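Local coordinates for protein putative tagatose-6-phosphate ketose/aldose isomerase (Escherichia coli, PDB 3C3J) that is a putative isomerase by name, built from two SIS domains, with no established function, at residues 219-224 / 306-311; 224-230 / 275-281; 249-254 / 353-359. One frame throughout, in Å; residues are numbered along the deposited sequence.

Contact 1 of 3, residues 219-224 / 306-311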
loop_
_atom_site.group_PDB
_atom_site.type_symbol
_atom_site.label_atom_id
_atom_site.label_comp_id
_atom_site.label_asym_id
_atom_site.label_seq_id
_atom_site.Cartn_x
_atom_site.Cartn_y
_atom_site.Cartn_z
ATOM N N PHE A 219 16.741 -19.403 3.434
ATOM C CA PHE A 219 16.913 -18.847 4.773
ATOM C C PHE A 219 16.918 -19.991 5.798
ATOM O O PHE A 219 17.355 -19.779 6.928
ATOM C CB PHE A 219 15.821 -17.840 5.137
ATOM C CG PHE A 219 15.622 -16.743 4.107
ATOM C CD1 PHE A 219 16.700 -16.138 3.501
ATOM C CD2 PHE A 219 14.348 -16.310 3.772
ATOM C CE1 PHE A 219 16.524 -15.134 2.545
ATOM C CE2 PHE A 219 14.165 -15.305 2.793
ATOM C CZ PHE A 219 15.252 -14.732 2.203
ATOM N N GLY A 220 16.413 -21.171 5.420
ATOM C CA GLY A 220 16.438 -22.354 6.297
ATOM C C GLY A 220 15.058 -22.822 6.692
ATOM O O GLY A 220 14.058 -22.322 6.184
ATOM N N TYR A 221 15.004 -23.792 7.606
ATOM C CA TYR A 221 13.741 -24.411 8.028
ATOM C C TYR A 221 13.419 -24.277 9.527
ATOM O O TYR A 221 12.808 -25.174 10.124
ATOM C CB TYR A 221 13.726 -25.886 7.634
ATOM C CG TYR A 221 13.942 -26.129 6.147
ATOM C CD1 TYR A 221 12.994 -25.716 5.208
ATOM C CD2 TYR A 221 15.076 -26.801 5.686
ATOM C CE1 TYR A 221 13.175 -25.952 3.856
ATOM C CE2 TYR A 221 15.274 -27.030 4.350
ATOM C CZ TYR A 221 14.318 -26.609 3.431
ATOM O OH TYR A 221 14.493 -26.843 2.099
ATOM N N ALA A 222 13.790 -23.158 10.126
ATOM C CA ALA A 222 13.452 -22.880 11.525
ATOM C C ALA A 222 11.942 -22.762 11.723
ATOM O O ALA A 222 11.202 -22.463 10.787
ATOM C CB ALA A 222 14.170 -21.616 12.013
ATOM N N PRO A 223 11.465 -22.998 12.952
ATOM C CA PRO A 223 10.030 -23.012 13.188
ATOM C C PRO A 223 9.418 -21.597 13.353
ATOM O O PRO A 223 8.661 -21.334 14.290
ATOM C CB PRO A 223 9.918 -23.838 14.460
ATOM C CG PRO A 223 11.206 -23.537 15.208
ATOM C CD PRO A 223 12.243 -23.310 14.168
ATOM N N TRP A 224 9.727 -20.699 12.428
ATOM C CA TRP A 224 9.094 -19.385 12.450
ATOM C C TRP A 224 7.606 -19.506 12.106
ATOM O O TRP A 224 7.197 -20.417 11.375
ATOM C CB TRP A 224 9.804 -18.394 11.510
ATOM C CG TRP A 224 10.410 -19.019 10.325
ATOM C CD1 TRP A 224 9.769 -19.735 9.367
ATOM C CD2 TRP A 224 11.789 -19.028 9.983
ATOM N NE1 TRP A 224 10.657 -20.177 8.438
ATOM C CE2 TRP A 224 11.911 -19.756 8.788
ATOM C CE3 TRP A 224 12.933 -18.479 10.565
ATOM C CZ2 TRP A 224 13.128 -19.956 8.155
ATOM C CZ3 TRP A 224 14.151 -18.682 9.943
ATOM C CH2 TRP A 224 14.239 -19.415 8.755
HETATM N N MSE A 306 13.118 -14.198 16.005
HETATM C CA MSE A 306 13.806 -15.479 15.876
HETATM C C MSE A 306 15.061 -15.328 15.046
HETATM O O MSE A 306 16.085 -15.921 15.365
HETATM C CB MSE A 306 12.905 -16.522 15.226
HETATM C CG MSE A 306 13.532 -17.923 15.080
HETATM SE SE MSE A 306 12.197 -19.266 14.487
HETATM C CE MSE A 306 11.443 -19.754 16.252
ATOM N N ARG A 307 14.967 -14.552 13.958
ATOM C CA ARG A 307 16.097 -14.316 13.058
ATOM C C ARG A 307 15.897 -13.024 12.272
ATOM O O ARG A 307 14.776 -12.750 11.837
ATOM C CB ARG A 307 16.263 -15.485 12.074
ATOM C CG ARG A 307 17.626 -15.516 11.390
ATOM C CD ARG A 307 17.894 -16.816 10.654
ATOM N NE ARG A 307 17.835 -17.969 11.559
ATOM C CZ ARG A 307 17.784 -19.247 11.184
ATOM N NH1 ARG A 307 17.810 -19.584 9.897
ATOM N NH2 ARG A 307 17.714 -20.206 12.111
ATOM N N VAL A 308 16.980 -12.261 12.098
ATOM C CA VAL A 308 17.008 -11.059 11.262
ATOM C C VAL A 308 18.064 -11.277 10.189
ATOM O O VAL A 308 19.236 -11.468 10.504
ATOM C CB VAL A 308 17.326 -9.775 12.040
ATOM C CG1 VAL A 308 17.323 -8.522 11.080
ATOM C CG2 VAL A 308 16.321 -9.570 13.205
ATOM N N ILE A 309 17.642 -11.271 8.918
ATOM C CA ILE A 309 18.538 -11.494 7.777
ATOM C C ILE A 309 18.579 -10.224 6.933
ATOM O O ILE A 309 17.546 -9.732 6.524
ATOM C CB ILE A 309 18.056 -12.665 6.880
ATOM C CG1 ILE A 309 17.973 -13.970 7.659
ATOM C CG2 ILE A 309 18.945 -12.859 5.648
ATOM C CD1 ILE A 309 17.463 -15.119 6.812
ATOM N N ALA A 310 19.778 -9.698 6.719
ATOM C CA ALA A 310 20.023 -8.600 5.799
ATOM C C ALA A 310 20.520 -9.191 4.492
ATOM O O ALA A 310 21.453 -10.014 4.488
ATOM C CB ALA A 310 21.056 -7.667 6.349
ATOM N N ILE A 311 19.923 -8.755 3.385
ATOM C CA ILE A 311 20.427 -9.060 2.051
ATOM C C ILE A 311 20.955 -7.758 1.440
ATOM O O ILE A 311 20.222 -6.779 1.343
ATOM C CB ILE A 311 19.350 -9.716 1.144
ATOM C CG1 ILE A 311 18.689 -10.909 1.856
ATOM C CG2 ILE A 311 19.964 -10.167 -0.170
ATOM C CD1 ILE A 311 17.553 -11.560 1.063
#

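Contact 2 of 3, residues 224-230 / 275-281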
loop_
_atom_site.group_PDB
_atom_site.type_symbol
_atom_site.label_atom_id
_atom_site.label_comp_id
_atom_site.label_asym_id
_atom_site.label_seq_id
_atom_site.Cartn_x
_atom_site.Cartn_y
_atom_site.Cartn_z
ATOM N N TRP A 224 9.727 -20.699 12.428
ATOM C CA TRP A 224 9.094 -19.385 12.450
ATOM C C TRP A 224 7.606 -19.506 12.106
ATOM O O TRP A 224 7.197 -20.417 11.375
ATOM C CB TRP A 224 9.804 -18.394 11.510
ATOM C CG TRP A 224 10.410 -19.019 10.325
ATOM C CD1 TRP A 224 9.769 -19.735 9.367
ATOM C CD2 TRP A 224 11.789 -19.028 9.983
ATOM N NE1 TRP A 224 10.657 -20.177 8.438
ATOM C CE2 TRP A 224 11.911 -19.756 8.788
ATOM C CE3 TRP A 224 12.933 -18.479 10.565
ATOM C CZ2 TRP A 224 13.128 -19.956 8.155
ATOM C CZ3 TRP A 224 14.151 -18.682 9.943
ATOM C CH2 TRP A 224 14.239 -19.415 8.755
ATOM N N LYS A 225 6.818 -18.602 12.683
ATOM C CA LYS A 225 5.381 -18.485 12.462
ATOM C C LYS A 225 5.004 -17.189 11.723
ATOM O O LYS A 225 3.866 -17.030 11.259
ATOM C CB LYS A 225 4.669 -18.432 13.806
ATOM C CG LYS A 225 4.868 -19.679 14.667
ATOM C CD LYS A 225 3.966 -20.803 14.238
ATOM C CE LYS A 225 3.875 -21.885 15.344
ATOM N NZ LYS A 225 3.409 -21.319 16.653
ATOM N N ARG A 226 5.933 -16.250 11.678
ATOM C CA ARG A 226 5.708 -14.974 10.984
ATOM C C ARG A 226 6.945 -14.645 10.198
ATOM O O ARG A 226 8.070 -14.886 10.655
ATOM C CB ARG A 226 5.425 -13.842 11.963
ATOM C CG ARG A 226 4.222 -14.106 12.869
ATOM C CD ARG A 226 3.979 -12.976 13.847
ATOM N NE ARG A 226 2.707 -13.143 14.556
ATOM C CZ ARG A 226 2.229 -12.294 15.474
ATOM N NH1 ARG A 226 1.065 -12.542 16.055
ATOM N NH2 ARG A 226 2.903 -11.203 15.807
ATOM N N ILE A 227 6.726 -14.102 9.009
ATOM C CA ILE A 227 7.800 -13.544 8.230
ATOM C C ILE A 227 7.455 -12.114 7.844
ATOM O O ILE A 227 6.312 -11.817 7.494
ATOM C CB ILE A 227 8.143 -14.407 6.982
ATOM C CG1 ILE A 227 9.335 -13.807 6.237
ATOM C CG2 ILE A 227 6.960 -14.576 6.063
ATOM C CD1 ILE A 227 9.992 -14.768 5.270
ATOM N N VAL A 228 8.445 -11.236 7.955
ATOM C CA VAL A 228 8.297 -9.853 7.565
ATOM C C VAL A 228 9.405 -9.509 6.592
ATOM O O VAL A 228 10.595 -9.693 6.905
ATOM C CB VAL A 228 8.399 -8.854 8.739
ATOM C CG1 VAL A 228 8.033 -7.401 8.206
ATOM C CG2 VAL A 228 7.531 -9.284 9.890
ATOM N N TYR A 229 9.010 -8.999 5.425
ATOM C CA TYR A 229 9.974 -8.429 4.479
ATOM C C TYR A 229 9.924 -6.919 4.515
ATOM O O TYR A 229 8.828 -6.335 4.490
ATOM C CB TYR A 229 9.682 -8.910 3.048
ATOM C CG TYR A 229 10.011 -10.364 2.775
ATOM C CD1 TYR A 229 11.295 -10.748 2.379
ATOM C CD2 TYR A 229 9.023 -11.337 2.821
ATOM C CE1 TYR A 229 11.596 -12.078 2.079
ATOM C CE2 TYR A 229 9.300 -12.657 2.529
ATOM C CZ TYR A 229 10.594 -13.026 2.154
ATOM O OH TYR A 229 10.865 -14.336 1.851
ATOM N N LEU A 230 11.098 -6.287 4.521
ATOM C CA LEU A 230 11.231 -4.818 4.583
ATOM C C LEU A 230 12.085 -4.291 3.440
ATOM O O LEU A 230 13.136 -4.857 3.109
ATOM C CB LEU A 230 11.840 -4.371 5.923
ATOM C CG LEU A 230 11.173 -4.821 7.230
ATOM C CD1 LEU A 230 11.974 -4.422 8.484
ATOM C CD2 LEU A 230 9.746 -4.268 7.305
ATOM N N GLU A 275 9.140 -15.897 17.269
ATOM C CA GLU A 275 8.879 -16.824 16.180
ATOM C C GLU A 275 8.816 -16.100 14.820
ATOM O O GLU A 275 8.267 -16.633 13.870
ATOM C CB GLU A 275 7.569 -17.534 16.420
ATOM C CG GLU A 275 7.560 -18.374 17.687
ATOM C CD GLU A 275 6.197 -18.969 17.924
ATOM O OE1 GLU A 275 5.202 -18.207 18.019
ATOM O OE2 GLU A 275 6.104 -20.204 17.981
ATOM N N THR A 276 9.384 -14.896 14.759
ATOM C CA THR A 276 9.368 -14.062 13.558
ATOM C C THR A 276 10.729 -14.001 12.892
ATOM O O THR A 276 11.736 -13.731 13.556
ATOM C CB THR A 276 8.956 -12.596 13.886
ATOM O OG1 THR A 276 7.672 -12.564 14.519
ATOM C CG2 THR A 276 8.941 -11.726 12.616
ATOM N N LEU A 277 10.736 -14.248 11.579
ATOM C CA LEU A 277 11.858 -13.974 10.692
ATOM C C LEU A 277 11.641 -12.612 10.059
ATOM O O LEU A 277 10.593 -12.370 9.480
ATOM C CB LEU A 277 11.907 -15.000 9.547
ATOM C CG LEU A 277 12.862 -14.764 8.358
ATOM C CD1 LEU A 277 14.329 -14.674 8.772
ATOM C CD2 LEU A 277 12.693 -15.870 7.328
ATOM N N VAL A 278 12.654 -11.768 10.121
ATOM C CA VAL A 278 12.641 -10.473 9.451
ATOM C C VAL A 278 13.722 -10.481 8.386
ATOM O O VAL A 278 14.900 -10.767 8.677
ATOM C CB VAL A 278 12.911 -9.312 10.436
ATOM C CG1 VAL A 278 12.972 -7.965 9.674
ATOM C CG2 VAL A 278 11.835 -9.282 11.572
ATOM N N VAL A 279 13.340 -10.159 7.148
ATOM C CA VAL A 279 14.302 -10.055 6.047
ATOM C C VAL A 279 14.330 -8.626 5.523
ATOM O O VAL A 279 13.296 -8.072 5.160
ATOM C CB VAL A 279 13.982 -11.056 4.907
ATOM C CG1 VAL A 279 15.021 -10.940 3.768
ATOM C CG2 VAL A 279 13.877 -12.484 5.450
ATOM N N VAL A 280 15.521 -8.045 5.469
ATOM C CA VAL A 280 15.696 -6.661 5.053
ATOM C C VAL A 280 16.402 -6.617 3.718
ATOM O O VAL A 280 17.548 -7.071 3.594
ATOM C CB VAL A 280 16.472 -5.835 6.098
ATOM C CG1 VAL A 280 16.635 -4.376 5.624
ATOM C CG2 VAL A 280 15.771 -5.914 7.470
ATOM N N PHE A 281 15.717 -6.056 2.726
ATOM C CA PHE A 281 16.285 -5.790 1.411
ATOM C C PHE A 281 16.998 -4.412 1.452
ATOM O O PHE A 281 16.352 -3.360 1.377
ATOM C CB PHE A 281 15.193 -5.751 0.324
ATOM C CG PHE A 281 14.390 -7.040 0.148
ATOM C CD1 PHE A 281 14.874 -8.293 0.543
ATOM C CD2 PHE A 281 13.173 -6.992 -0.511
ATOM C CE1 PHE A 281 14.122 -9.435 0.351
ATOM C CE2 PHE A 281 12.428 -8.128 -0.740
ATOM C CZ PHE A 281 12.900 -9.359 -0.328
#

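Contact 3 of 3, residues 249-254 / 353-359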
loop_
_atom_site.group_PDB
_atom_site.type_symbol
_atom_site.label_atom_id
_atom_site.label_comp_id
_atom_site.label_asym_id
_atom_site.label_seq_id
_atom_site.Cartn_x
_atom_site.Cartn_y
_atom_site.Cartn_z
ATOM N N LEU A 249 2.205 -19.980 -1.077
ATOM C CA LEU A 249 2.791 -21.310 -1.239
ATOM C C LEU A 249 2.704 -22.149 0.050
ATOM O O LEU A 249 2.721 -23.395 -0.007
ATOM C CB LEU A 249 4.220 -21.200 -1.771
ATOM C CG LEU A 249 4.323 -20.659 -3.204
ATOM C CD1 LEU A 249 5.754 -20.629 -3.662
ATOM C CD2 LEU A 249 3.455 -21.451 -4.212
ATOM N N THR A 250 2.588 -21.478 1.199
ATOM C CA THR A 250 2.367 -22.200 2.466
ATOM C C THR A 250 0.896 -22.331 2.850
ATOM O O THR A 250 0.589 -22.735 3.982
ATOM C CB THR A 250 3.134 -21.588 3.645
ATOM O OG1 THR A 250 2.562 -20.328 4.034
ATOM C CG2 THR A 250 4.657 -21.474 3.343
ATOM N N ALA A 251 -0.004 -22.011 1.918
ATOM C CA ALA A 251 -1.457 -21.997 2.163
ATOM C C ALA A 251 -1.806 -21.253 3.451
ATOM O O ALA A 251 -2.622 -21.713 4.249
ATOM C CB ALA A 251 -2.006 -23.441 2.215
ATOM N N GLY A 252 -1.146 -20.124 3.677
ATOM C CA GLY A 252 -1.431 -19.322 4.845
ATOM C C GLY A 252 -0.770 -19.758 6.128
ATOM O O GLY A 252 -0.864 -19.050 7.135
ATOM N N LYS A 253 -0.087 -20.891 6.138
ATOM C CA LYS A 253 0.455 -21.380 7.403
ATOM C C LYS A 253 1.524 -20.476 7.974
ATOM O O LYS A 253 1.621 -20.314 9.184
ATOM C CB LYS A 253 0.952 -22.818 7.261
ATOM C CG LYS A 253 -0.169 -23.806 6.880
ATOM C CD LYS A 253 -1.415 -23.720 7.784
ATOM C CE LYS A 253 -2.618 -24.412 7.132
ATOM N NZ LYS A 253 -2.875 -23.909 5.740
ATOM N N LEU A 254 2.343 -19.879 7.128
ATOM C CA LEU A 254 3.278 -18.868 7.609
ATOM C C LEU A 254 2.667 -17.503 7.343
ATOM O O LEU A 254 2.470 -17.127 6.173
ATOM C CB LEU A 254 4.593 -19.008 6.855
ATOM C CG LEU A 254 5.850 -18.265 7.302
ATOM C CD1 LEU A 254 5.979 -18.110 8.837
ATOM C CD2 LEU A 254 7.077 -19.002 6.712
ATOM N N GLN A 353 9.887 -23.622 1.598
ATOM C CA GLN A 353 9.003 -23.679 2.755
ATOM C C GLN A 353 7.763 -24.527 2.442
ATOM O O GLN A 353 7.339 -25.339 3.260
ATOM C CB GLN A 353 8.578 -22.270 3.183
ATOM C CG GLN A 353 9.705 -21.436 3.789
ATOM C CD GLN A 353 10.225 -22.009 5.091
ATOM O OE1 GLN A 353 11.352 -22.513 5.162
ATOM N NE2 GLN A 353 9.396 -21.973 6.113
ATOM N N SER A 354 7.191 -24.328 1.257
ATOM C CA SER A 354 5.995 -25.043 0.821
ATOM C C SER A 354 6.272 -26.541 0.773
ATOM O O SER A 354 5.513 -27.354 1.316
ATOM C CB SER A 354 5.589 -24.553 -0.571
ATOM O OG SER A 354 4.417 -25.186 -1.054
ATOM N N LEU A 355 7.366 -26.905 0.116
ATOM C CA LEU A 355 7.719 -28.309 -0.017
ATOM C C LEU A 355 8.053 -28.927 1.332
ATOM O O LEU A 355 7.626 -30.055 1.624
ATOM C CB LEU A 355 8.889 -28.462 -0.980
ATOM C CG LEU A 355 8.483 -28.266 -2.437
ATOM C CD1 LEU A 355 9.695 -28.225 -3.330
ATOM C CD2 LEU A 355 7.504 -29.367 -2.873
ATOM N N HIS A 356 8.797 -28.190 2.158
ATOM C CA HIS A 356 9.199 -28.664 3.491
ATOM C C HIS A 356 8.008 -29.010 4.381
ATOM O O HIS A 356 8.067 -29.946 5.184
ATOM C CB HIS A 356 10.070 -27.623 4.178
ATOM C CG HIS A 356 10.588 -28.052 5.511
ATOM N ND1 HIS A 356 11.693 -28.863 5.649
ATOM C CD2 HIS A 356 10.160 -27.776 6.765
ATOM C CE1 HIS A 356 11.923 -29.073 6.936
ATOM N NE2 HIS A 356 11.003 -28.430 7.633
HETATM N N MSE A 357 6.923 -28.263 4.248
HETATM C CA MSE A 357 5.733 -28.556 5.034
HETATM C C MSE A 357 4.800 -29.567 4.357
HETATM O O MSE A 357 3.674 -29.758 4.811
HETATM C CB MSE A 357 4.971 -27.266 5.315
HETATM C CG MSE A 357 4.285 -26.690 4.099
HETATM SE SE MSE A 357 3.112 -25.191 4.581
HETATM C CE MSE A 357 1.699 -26.233 5.517
ATOM N N GLY A 358 5.234 -30.184 3.262
ATOM C CA GLY A 358 4.440 -31.226 2.612
ATOM C C GLY A 358 3.353 -30.726 1.675
ATOM O O GLY A 358 2.474 -31.490 1.259
ATOM N N ASN A 359 3.402 -29.446 1.325
ATOM C CA ASN A 359 2.430 -28.888 0.395
ATOM C C ASN A 359 2.866 -29.131 -1.051
ATOM O O ASN A 359 3.986 -29.544 -1.301
ATOM C CB ASN A 359 2.226 -27.397 0.675
ATOM C CG ASN A 359 0.908 -26.869 0.132
ATOM O OD1 ASN A 359 0.053 -27.627 -0.368
ATOM N ND2 ASN A 359 0.737 -25.555 0.207
#

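Contact 1 of 3, residues 219-224 / 306-311
In the second SIS domain, the loop leading into strand 226-231 folds over the start of strand 307-312, and F219, A222, P223 and W224 meet M306, R307, I309 and I311. The sulfur position of M306 is selenium. With CG anti to the backbone N (chi1 -178°) and a bend at chi3, the chain carries M306 SE to 3.5 Å from W224 N; the M306 and P223 side chains cross at about a right angle, with M306 CE 3.9 Å from P223 CG. SE also lies 5.2 Å from the centroid of the six-membered ring of W224, an oblique Met-aromatic contact, and touches A222 CB. R307 reaches over the same loop. The W224 ring presents CZ3 to one face of the guanidinium, with W224 CZ3 3.9 Å from R307 CZ and the two planes 79° apart, so this is no flat stack. At the guanidinium edge, R307 NH1 stands 3.0 Å from F219 O. Farther along the strand, I309 and I311 each offer CD1 to the phenyl ring: I309 CD1 is 3.5 Å from F219 CD1, and I311 CD1 is 4.0 Å from F219 CE1, both oblique to the ring. F349 of helix 335-356 also meets this phenyl ring. The chemistry is therefore graded along the strand, from a selenium and a cationic group at the partly exposed end to purely apolar contact at the buried end.

Contact 2 of 3, residues 224-230 / 275-281
Strands 226-230 and 276-281 are parallel neighbours in the sheet of the second SIS domain; the axes of these short segments approach to 4.6 Å at 14°, and L277 meets W224 and I227 on one face. Followed outward, L277 CB lies 3.8 Å from W224 CE3; CG is turned to the side opposite the main-chain nitrogen, and the branch runs alongside the indole, where CD1 approaches CZ3. L277 CD2 sits over the ring face, 3.9 Å from the six-membered centroid of W224 and 3° off its normal, a CH-pi contact, and also meets I227 CD1 at 3.6 Å. Farther along this face, Y229 CD1 touches V279 CB and F281 CZ, the two rings being oblique. The other face carries V228, L230, T276 and V278, with L230 CD1 against V278 CG1. R226 sends its guanidinium from this face to G252 O of the second subunit, while T276 OG1 bonds to D273. Backbone bonds alternate between the strands, from L277 N to R226 O through to F281 N to L230 O. At the start E275 O accepts from both K225 N and R226 N, and K225 NZ forms a salt bridge to E275 OE2 at 3.2 Å, on the syn side and 32° out of the carboxylate plane.

Contact 3 of 3, residues 249-254 / 353-359
Two helix ends meet with T250 and S354 CA atoms 4.9 Å apart, each finished by a Schellman motif (A251 and G358 as the positive-phi residues), and a type I' turn from T250 to K253 overlaps the first. The junction is gripped at L249 O. The S354 hydroxyl, swung away from its own amide nitrogen (chi1 -179°), donates through OG to L249 O at 2.7 Å, and N359 ND2 donates to L249 O at 2.9 Å with a bent N-H...O angle of 137°. The two donors stand out of the carbonyl plane on opposite faces, so the oxygen is clasped from above and below. Carbon packing backs this up, with the CB atoms of L249 and S354 in contact. Beside it, T250 CG2 lies 4.0 Å from Q353 CB, the two side chains running alongside each other. The M357 side chain, bent at chi3, lays its SE 3.7 Å from T250 CB and crosses K253, where M357 CE and K253 CG are a tight 3.4 Å apart. Within the turn, which lies at the subunit interface, K253 NZ turns back to A251 O, and T250 OG1 accepts from L254 N at 3.1 Å while also bonding to V246 O of the preceding helix. A backbone oxygen at the end of helix 235-249 is thus satisfied by S354 in the last turn of helix 335-356 and N359 just after it, joining the two helix C-terminal ends.

How the contacts relate
From the N terminus, residues 219-224 enter first and run straight into strand 226-231, so contacts 1 and 2 share W224. Helix 235-249 and its turn follow, giving the first half of contact 3. Strand 276-281 then closes contact 2, strand 307-312 closes the longer loop of contact 1, and the end of helix 335-356 closes contact 3 last. Contact 2 thus falls within the span of contact 1, while contact 3 crosses both. Contacts 1 and 2 join through the sheet, where I309 pairs with V278 and V280; contact 3 meets them at W224 against Q353 and at L254 against K225, tying two helix ends to the N-terminal end of strand 226-231, in the interior of the sheet.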